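Local structure of glycoside hydrolase, GH17 family (Formosa sp. Hel1_33_131, 6FCG) at residues L50-R62 against S346-A360. The protein probably hydrolyses internal beta-1,3-glucosidic linkages of the algal polysaccharide laminarin, as an endo-acting family 17 glycoside hydrolase. Residues are numbered along the deposited sequence; the frame is centred on the assembly and turned at random.
Sequences LAISYGGYRKKSR and SCFYFEAFDEPWKDA
R62 lies across one face of W357, its CD 3.5 Å from the centroid of the six-membered ring and almost on the ring normal. With CG anti to its own carbonyl carbon (chi1 -66°) and a bend at chi3, the arginine chain follows the indole; its CG also lies over the centre of the Y57 ring. The guanidinium is tilted 19° from the indole plane, NH1 salt-bridged to the terminal carboxylate of H430 of the second subunit. Y57 CB packs on W357 CD1 at 3.4 Å, the two rings oblique. W357 NE1 gives a nearly straight hydrogen bond to E355 OE2 (2.9 Å), in the indole plane but from above the carboxylate; the same oxygen meets the Y57 ring edge. Without the indole, an alanine at W357 is likely to uncover one side of the R62 CG-CD stretch and deprive E355 OE2 of this N-H donor. S346-A352 runs between strands 50-53 and 301-305, backbone-bonded to I303, where the family 17 TIM barrel closes. Here A51 CB sits over the F348 ring, 3.6 Å from its centroid. S53 OG bonds to F348 O, S53 N reaches Y349 O and S53 O accepts from A352 N. Beyond the strand, Y54 CE1 touches F353 CD2 at 3.8 Å; Y54 OH is bonded to D74.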
ATOM      1  N   LEU A  50     -20.439  29.181  32.238  1.00 26.27           N
ATOM      2  CA  LEU A  50     -19.798  28.244  31.291  1.00 26.22           C
ATOM      3  C   LEU A  50     -19.863  28.791  29.877  1.00 25.73           C
ATOM      4  O   LEU A  50     -20.894  29.341  29.467  1.00 24.41           O
ATOM      5  CB  LEU A  50     -20.457  26.865  31.295  1.00 26.79           C
ATOM      6  CG  LEU A  50     -20.242  25.993  32.541  1.00 28.87           C
ATOM      7  CD1 LEU A  50     -21.003  24.678  32.401  1.00 29.72           C
ATOM      8  CD2 LEU A  50     -18.774  25.728  32.852  1.00 28.66           C
ATOM      9  N   ALA A  51     -18.741  28.661  29.165  1.00 23.59           N
ATOM     10  CA  ALA A  51     -18.584  29.182  27.813  1.00 22.35           C
ATOM     11  C   ALA A  51     -18.668  28.073  26.777  1.00 21.87           C
ATOM     12  O   ALA A  51     -18.441  26.901  27.107  1.00 21.05           O
ATOM     13  CB  ALA A  51     -17.249  29.895  27.691  1.00 22.93           C
ATOM     14  N   ILE A  52     -18.969  28.471  25.541  1.00 20.85           N
ATOM     15  CA  ILE A  52     -19.023  27.576  24.396  1.00 20.86           C
ATOM     16  C   ILE A  52     -18.740  28.354  23.112  1.00 20.13           C
ATOM     17  O   ILE A  52     -19.113  29.518  23.005  1.00 22.02           O
ATOM     18  CB  ILE A  52     -20.407  26.874  24.320  1.00 21.96           C
ATOM     19  CG1 ILE A  52     -20.379  25.623  23.453  1.00 23.24           C
ATOM     20  CG2 ILE A  52     -21.503  27.786  23.794  1.00 22.19           C
ATOM     21  CD1 ILE A  52     -21.030  24.426  24.114  1.00 24.05           C
ATOM     22  N   SER A  53     -18.148  27.699  22.118  1.00 18.61           N
ATOM     23  CA  SER A  53     -18.139  28.225  20.750  1.00 17.69           C
ATOM     24  C   SER A  53     -19.474  27.880  20.054  1.00 17.55           C
ATOM     25  O   SER A  53     -19.972  26.730  20.181  1.00 18.17           O
ATOM     26  CB  SER A  53     -16.947  27.682  19.965  1.00 17.66           C
ATOM     27  OG  SER A  53     -15.742  28.237  20.455  1.00 18.28           O
ATOM     28  N   TYR A  54     -20.062  28.842  19.334  1.00 16.25           N
ATOM     29  CA  TYR A  54     -21.402  28.647  18.753  1.00 15.78           C
ATOM     30  C   TYR A  54     -21.574  29.111  17.311  1.00 15.44           C
ATOM     31  O   TYR A  54     -21.147  30.196  16.910  1.00 14.24           O
ATOM     32  CB  TYR A  54     -22.485  29.300  19.624  1.00 16.80           C
ATOM     33  CG  TYR A  54     -23.867  29.260  18.996  1.00 17.99           C
ATOM     34  CD1 TYR A  54     -24.640  28.127  19.060  1.00 19.20           C
ATOM     35  CD2 TYR A  54     -24.364  30.340  18.270  1.00 19.55           C
ATOM     36  CE1 TYR A  54     -25.891  28.067  18.454  1.00 19.56           C
ATOM     37  CE2 TYR A  54     -25.606  30.295  17.660  1.00 19.62           C
ATOM     38  CZ  TYR A  54     -26.359  29.153  17.751  1.00 20.12           C
ATOM     39  OH  TYR A  54     -27.597  29.137  17.160  1.00 20.57           O
ATOM     40  N   GLY A  55     -22.221  28.242  16.544  1.00 16.19           N
ATOM     41  CA  GLY A  55     -22.789  28.576  15.266  1.00 17.59           C
ATOM     42  C   GLY A  55     -24.113  27.852  15.160  1.00 20.22           C
ATOM     43  O   GLY A  55     -24.260  26.708  15.627  1.00 24.23           O
ATOM     44  N   GLY A  56     -25.059  28.469  14.458  1.00 21.51           N
ATOM     45  CA  GLY A  56     -26.452  28.027  14.380  1.00 21.37           C
ATOM     46  C   GLY A  56     -26.893  27.612  12.989  1.00 21.81           C
ATOM     47  O   GLY A  56     -28.062  27.333  12.764  1.00 25.30           O
ATOM     48  N   TYR A  57     -25.953  27.584  12.062  1.00 22.52           N
ATOM     49  CA  TYR A  57     -26.197  27.160  10.695  1.00 21.94           C
ATOM     50  C   TYR A  57     -26.589  25.703  10.701  1.00 22.41           C
ATOM     51  O   TYR A  57     -25.996  24.901  11.433  1.00 24.20           O
ATOM     52  CB  TYR A  57     -24.937  27.326   9.857  1.00 19.94           C
ATOM     53  CG  TYR A  57     -24.488  28.752   9.630  1.00 18.99           C
ATOM     54  CD1 TYR A  57     -25.066  29.543   8.640  1.00 18.82           C
ATOM     55  CD2 TYR A  57     -23.470  29.313  10.393  1.00 18.60           C
ATOM     56  CE1 TYR A  57     -24.628  30.850   8.415  1.00 18.19           C
ATOM     57  CE2 TYR A  57     -23.045  30.612  10.182  1.00 17.90           C
ATOM     58  CZ  TYR A  57     -23.626  31.375   9.201  1.00 17.64           C
ATOM     59  OH  TYR A  57     -23.171  32.634   8.959  1.00 17.32           O
ATOM     60  N   ARG A  58     -27.612  25.388   9.910  1.00 24.48           N
ATOM     61  CA  ARG A  58     -28.223  24.032   9.846  1.00 26.91           C
ATOM     62  C   ARG A  58     -28.058  23.321   8.514  1.00 25.66           C
ATOM     63  O   ARG A  58     -28.391  22.163   8.415  1.00 23.59           O
ATOM     64  CB  ARG A  58     -29.716  24.102  10.207  1.00 28.12           C
ATOM     65  CG  ARG A  58     -29.975  24.319  11.690  1.00 30.15           C
ATOM     66  CD  ARG A  58     -31.267  25.054  11.927  1.00 32.35           C
ATOM     67  NE  ARG A  58     -31.379  25.505  13.323  1.00 34.93           N
ATOM     68  CZ  ARG A  58     -32.419  25.355  14.135  1.00 33.05           C
ATOM     69  NH1 ARG A  58     -32.297  25.879  15.345  1.00 34.44           N
ATOM     70  NH2 ARG A  58     -33.540  24.733  13.790  1.00 32.08           N
ATOM     71  N   LYS A  59     -27.500  24.007   7.514  1.00 28.70           N
ATOM     72  CA  LYS A  59     -27.361  23.466   6.162  1.00 29.82           C
ATOM     73  C   LYS A  59     -25.905  23.513   5.726  1.00 27.53           C
ATOM     74  O   LYS A  59     -25.052  24.057   6.424  1.00 26.10           O
ATOM     75  CB  LYS A  59     -28.202  24.272   5.178  1.00 33.75           C
ATOM     76  CG  LYS A  59     -29.665  24.478   5.559  1.00 36.38           C
ATOM     77  CD  LYS A  59     -30.583  23.422   4.978  1.00 41.61           C
ATOM     78  CE  LYS A  59     -32.020  23.762   5.312  1.00 46.95           C
ATOM     79  NZ  LYS A  59     -32.915  22.622   4.978  1.00 53.34           N
ATOM     80  N   LYS A  60     -25.643  22.957   4.545  1.00 26.64           N
ATOM     81  CA  LYS A  60     -24.287  22.789   4.030  1.00 26.28           C
ATOM     82  C   LYS A  60     -23.657  24.062   3.437  1.00 23.62           C
ATOM     83  O   LYS A  60     -22.556  24.009   2.890  1.00 23.52           O
ATOM     84  CB  LYS A  60     -24.271  21.674   2.988  1.00 28.45           C
ATOM     85  CG  LYS A  60     -24.715  20.306   3.493  1.00 32.06           C
ATOM     86  CD  LYS A  60     -24.759  19.320   2.317  1.00 35.16           C
ATOM     87  CE  LYS A  60     -25.441  18.002   2.655  1.00 36.94           C
ATOM     88  NZ  LYS A  60     -24.457  17.036   3.216  1.00 40.23           N
ATOM     89  N   SER A  61     -24.356  25.186   3.522  1.00 21.10           N
ATOM     90  CA  SER A  61     -23.816  26.471   3.120  1.00 21.12           C
ATOM     91  C   SER A  61     -24.310  27.560   4.077  1.00 21.14           C
ATOM     92  O   SER A  61     -25.448  27.519   4.579  1.00 21.57           O
ATOM     93  CB  SER A  61     -24.247  26.828   1.692  1.00 20.47           C
ATOM     94  OG  SER A  61     -23.748  28.111   1.321  1.00 19.88           O
ATOM     95  N   ARG A  62     -23.419  28.500   4.351  1.00 20.96           N
ATOM     96  CA  ARG A  62     -23.745  29.641   5.174  1.00 21.62           C
ATOM     97  C   ARG A  62     -24.622  30.663   4.441  1.00 22.00           C
ATOM     98  O   ARG A  62     -25.128  31.591   5.056  1.00 21.31           O
ATOM     99  CB  ARG A  62     -22.462  30.282   5.711  1.00 21.59           C
ATOM    100  CG  ARG A  62     -21.681  29.395   6.681  1.00 21.74           C
ATOM    101  CD  ARG A  62     -20.467  30.145   7.226  1.00 22.72           C
ATOM    102  NE  ARG A  62     -19.589  30.577   6.123  1.00 23.08           N
ATOM    103  CZ  ARG A  62     -18.687  31.549   6.179  1.00 23.18           C
ATOM    104  NH1 ARG A  62     -18.466  32.251   7.292  1.00 23.21           N
ATOM    105  NH2 ARG A  62     -17.975  31.810   5.107  1.00 25.18           N
ATOM    106  N   SER A 346     -12.217  30.314  31.558  1.00 27.58           N
ATOM    107  CA  SER A 346     -13.250  30.010  30.605  1.00 27.03           C
ATOM    108  C   SER A 346     -12.727  29.066  29.511  1.00 25.42           C
ATOM    109  O   SER A 346     -11.546  29.076  29.137  1.00 26.69           O
ATOM    110  CB  SER A 346     -13.818  31.308  30.005  1.00 27.59           C
ATOM    111  OG  SER A 346     -14.641  31.991  30.948  1.00 31.08           O
ATOM    112  N   CYS A 347     -13.611  28.217  29.030  1.00 24.27           N
ATOM    113  CA  CYS A 347     -13.335  27.418  27.879  1.00 25.18           C
ATOM    114  C   CYS A 347     -14.509  27.521  26.911  1.00 23.51           C
ATOM    115  O   CYS A 347     -15.574  26.964  27.174  1.00 22.02           O
ATOM    116  CB  CYS A 347     -13.111  25.951  28.258  1.00 27.83           C
ATOM    117  SG  CYS A 347     -12.771  24.963  26.778  1.00 32.64           S
ATOM    118  N   PHE A 348     -14.280  28.178  25.773  1.00 21.84           N
ATOM    119  CA  PHE A 348     -15.286  28.295  24.730  1.00 20.14           C
ATOM    120  C   PHE A 348     -15.199  27.020  23.913  1.00 19.90           C
ATOM    121  O   PHE A 348     -14.647  27.006  22.825  1.00 21.16           O
ATOM    122  CB  PHE A 348     -15.035  29.540  23.890  1.00 19.65           C
ATOM    123  CG  PHE A 348     -15.300  30.840  24.633  1.00 19.76           C
ATOM    124  CD1 PHE A 348     -14.360  31.373  25.508  1.00 18.70           C
ATOM    125  CD2 PHE A 348     -16.502  31.517  24.465  1.00 18.86           C
ATOM    126  CE1 PHE A 348     -14.625  32.543  26.188  1.00 18.81           C
ATOM    127  CE2 PHE A 348     -16.757  32.687  25.130  1.00 18.73           C
ATOM    128  CZ  PHE A 348     -15.817  33.213  25.993  1.00 18.57           C
ATOM    129  N   TYR A 349     -15.779  25.943  24.432  1.00 19.57           N
ATOM    130  CA  TYR A 349     -15.529  24.623  23.913  1.00 18.69           C
ATOM    131  C   TYR A 349     -16.119  24.538  22.495  1.00 19.73           C
ATOM    132  O   TYR A 349     -17.214  25.083  22.218  1.00 19.82           O
ATOM    133  CB  TYR A 349     -16.111  23.550  24.863  1.00 18.27           C
ATOM    134  CG  TYR A 349     -15.889  22.138  24.332  1.00 16.88           C
ATOM    135  CD1 TYR A 349     -14.750  21.464  24.624  1.00 16.55           C
ATOM    136  CD2 TYR A 349     -16.835  21.515  23.536  1.00 16.92           C
ATOM    137  CE1 TYR A 349     -14.524  20.208  24.136  1.00 16.64           C
ATOM    138  CE2 TYR A 349     -16.620  20.262  23.033  1.00 17.15           C
ATOM    139  CZ  TYR A 349     -15.458  19.609  23.357  1.00 17.46           C
ATOM    140  OH  TYR A 349     -15.222  18.343  22.883  1.00 19.37           O
ATOM    141  N   PHE A 350     -15.414  23.847  21.607  1.00 19.64           N
ATOM    142  CA  PHE A 350     -15.857  23.692  20.228  1.00 20.52           C
ATOM    143  C   PHE A 350     -16.520  22.325  19.996  1.00 23.01           C
ATOM    144  O   PHE A 350     -15.825  21.278  20.037  1.00 27.64           O
ATOM    145  CB  PHE A 350     -14.698  23.886  19.261  1.00 20.66           C
ATOM    146  CG  PHE A 350     -15.153  24.264  17.905  1.00 20.34           C
ATOM    147  CD1 PHE A 350     -15.407  25.584  17.611  1.00 20.06           C
ATOM    148  CD2 PHE A 350     -15.439  23.302  16.956  1.00 20.66           C
ATOM    149  CE1 PHE A 350     -15.915  25.963  16.382  1.00 19.76           C
ATOM    150  CE2 PHE A 350     -15.949  23.674  15.712  1.00 21.54           C
ATOM    151  CZ  PHE A 350     -16.191  25.019  15.430  1.00 19.84           C
ATOM    152  N   GLU A 351     -17.842  22.257  19.775  1.00 24.02           N
ATOM    153  CA  GLU A 351     -18.771  23.394  19.623  1.00 23.92           C
ATOM    154  C   GLU A 351     -20.170  22.967  20.120  1.00 22.25           C
ATOM    155  O   GLU A 351     -20.374  21.804  20.489  1.00 23.28           O
ATOM    156  CB  GLU A 351     -18.778  23.977  18.187  1.00 25.67           C
ATOM    157  CG  GLU A 351     -19.555  23.210  17.139  1.00 26.51           C
ATOM    158  CD  GLU A 351     -19.647  23.823  15.763  1.00 29.05           C
ATOM    159  OE1 GLU A 351     -20.237  24.904  15.555  1.00 28.59           O
ATOM    160  OE2 GLU A 351     -19.152  23.120  14.868  1.00 32.96           O
ATOM    161  N   ALA A 352     -21.127  23.881  20.127  1.00 20.85           N
ATOM    162  CA  ALA A 352     -22.472  23.539  20.596  1.00 21.18           C
ATOM    163  C   ALA A 352     -23.158  22.507  19.707  1.00 19.46           C
ATOM    164  O   ALA A 352     -23.527  21.425  20.188  1.00 19.36           O
ATOM    165  CB  ALA A 352     -23.340  24.773  20.727  1.00 20.67           C
ATOM    166  N   PHE A 353     -23.291  22.834  18.428  1.00 18.85           N
ATOM    167  CA  PHE A 353     -23.999  21.992  17.438  1.00 19.09           C
ATOM    168  C   PHE A 353     -23.106  21.653  16.243  1.00 19.10           C
ATOM    169  O   PHE A 353     -22.349  22.465  15.767  1.00 18.99           O
ATOM    170  CB  PHE A 353     -25.251  22.715  16.911  1.00 18.98           C
ATOM    171  CG  PHE A 353     -26.269  23.063  17.975  1.00 18.88           C
ATOM    172  CD1 PHE A 353     -27.278  22.176  18.305  1.00 18.38           C
ATOM    173  CD2 PHE A 353     -26.198  24.268  18.659  1.00 19.07           C
ATOM    174  CE1 PHE A 353     -28.187  22.469  19.288  1.00 18.36           C
ATOM    175  CE2 PHE A 353     -27.124  24.574  19.657  1.00 19.26           C
ATOM    176  CZ  PHE A 353     -28.112  23.678  19.973  1.00 18.85           C
ATOM    177  N   ASP A 354     -23.222  20.436  15.740  1.00 21.55           N
ATOM    178  CA  ASP A 354     -22.613  20.063  14.459  1.00 21.67           C
ATOM    179  C   ASP A 354     -23.024  21.082  13.409  1.00 21.72           C
ATOM    180  O   ASP A 354     -24.182  21.495  13.332  1.00 20.75           O
ATOM    181  CB  ASP A 354     -23.088  18.677  13.977  1.00 22.32           C
ATOM    182  CG  ASP A 354     -22.493  17.539  14.762  1.00 23.04           C
ATOM    183  OD1 ASP A 354     -21.545  17.748  15.532  1.00 21.36           O
ATOM    184  OD2 ASP A 354     -23.012  16.415  14.628  1.00 27.30           O
ATOM    185  N   GLU A 355     -22.051  21.463  12.601  1.00 22.24           N
ATOM    186  CA  GLU A 355     -22.237  22.440  11.549  1.00 21.88           C
ATOM    187  C   GLU A 355     -21.756  21.826  10.240  1.00 19.88           C
ATOM    188  O   GLU A 355     -20.562  21.802   9.964  1.00 17.53           O
ATOM    189  CB  GLU A 355     -21.466  23.710  11.894  1.00 22.33           C
ATOM    190  CG  GLU A 355     -22.118  24.511  13.035  1.00 23.74           C
ATOM    191  CD  GLU A 355     -21.753  25.983  13.010  1.00 24.83           C
ATOM    192  OE1 GLU A 355     -20.724  26.392  13.632  1.00 30.67           O
ATOM    193  OE2 GLU A 355     -22.441  26.737  12.314  1.00 22.65           O
ATOM    194  N   PRO A 356     -22.701  21.326   9.434  1.00 20.17           N
ATOM    195  CA  PRO A 356     -22.314  20.601   8.227  1.00 19.93           C
ATOM    196  C   PRO A 356     -21.834  21.429   7.016  1.00 19.65           C
ATOM    197  O   PRO A 356     -21.515  20.848   5.991  1.00 19.73           O
ATOM    198  CB  PRO A 356     -23.565  19.804   7.881  1.00 19.46           C
ATOM    199  CG  PRO A 356     -24.687  20.584   8.435  1.00 20.41           C
ATOM    200  CD  PRO A 356     -24.161  21.562   9.469  1.00 20.83           C
ATOM    201  N   TRP A 357     -21.754  22.754   7.129  1.00 19.92           N
ATOM    202  CA  TRP A 357     -21.151  23.590   6.059  1.00 19.41           C
ATOM    203  C   TRP A 357     -19.593  23.611   6.071  1.00 19.46           C
ATOM    204  O   TRP A 357     -19.002  24.125   5.135  1.00 17.67           O
ATOM    205  CB  TRP A 357     -21.672  25.042   6.136  1.00 18.60           C
ATOM    206  CG  TRP A 357     -21.390  25.687   7.455  1.00 17.80           C
ATOM    207  CD1 TRP A 357     -22.196  25.702   8.534  1.00 17.84           C
ATOM    208  CD2 TRP A 357     -20.207  26.404   7.828  1.00 17.58           C
ATOM    209  NE1 TRP A 357     -21.600  26.381   9.566  1.00 18.04           N
ATOM    210  CE2 TRP A 357     -20.370  26.809   9.163  1.00 17.63           C
ATOM    211  CE3 TRP A 357     -19.033  26.749   7.162  1.00 17.82           C
ATOM    212  CZ2 TRP A 357     -19.398  27.514   9.859  1.00 17.97           C
ATOM    213  CZ3 TRP A 357     -18.064  27.455   7.854  1.00 18.38           C
ATOM    214  CH2 TRP A 357     -18.253  27.829   9.199  1.00 18.08           C
ATOM    215  N   LYS A 358     -18.963  23.114   7.137  1.00 20.08           N
ATOM    216  CA  LYS A 358     -17.544  23.340   7.350  1.00 21.67           C
ATOM    217  C   LYS A 358     -16.696  22.485   6.442  1.00 22.60           C
ATOM    218  O   LYS A 358     -15.625  22.910   6.016  1.00 24.21           O
ATOM    219  CB  LYS A 358     -17.156  23.131   8.816  1.00 22.95           C
ATOM    220  CG  LYS A 358     -17.606  24.283   9.698  1.00 23.95           C
ATOM    221  CD  LYS A 358     -17.876  23.855  11.143  1.00 26.13           C
ATOM    222  CE  LYS A 358     -16.852  24.276  12.188  1.00 25.50           C
ATOM    223  NZ  LYS A 358     -15.465  24.533  11.785  1.00 25.57           N
ATOM    224  N   ASP A 359     -17.151  21.273   6.189  1.00 23.75           N
ATOM    225  CA  ASP A 359     -16.601  20.412   5.143  1.00 26.60           C
ATOM    226  C   ASP A 359     -17.816  20.006   4.281  1.00 25.28           C
ATOM    227  O   ASP A 359     -18.315  18.886   4.344  1.00 21.53           O
ATOM    228  CB  ASP A 359     -15.853  19.198   5.758  1.00 29.89           C
ATOM    229  CG  ASP A 359     -14.984  18.432   4.752  1.00 32.13           C
ATOM    230  OD1 ASP A 359     -15.076  18.679   3.521  1.00 35.60           O
ATOM    231  OD2 ASP A 359     -14.217  17.551   5.221  1.00 33.03           O
ATOM    232  N   ALA A 360     -18.276  20.977   3.497  1.00 25.04           N
ATOM    233  CA  ALA A 360     -19.551  20.888   2.787  1.00 25.56           C
ATOM    234  C   ALA A 360     -19.663  19.668   1.877  1.00 25.29           C
ATOM    235  O   ALA A 360     -20.679  19.009   1.879  1.00 24.48           O
ATOM    236  CB  ALA A 360     -19.789  22.169   1.997  1.00 25.04           C
TER
HETATM  237  O   HOH W   1     -16.216  28.101  30.840  1.00 24.85           O
HETATM  238  O   HOH W   2     -22.616  25.261  17.392  1.00 16.46           O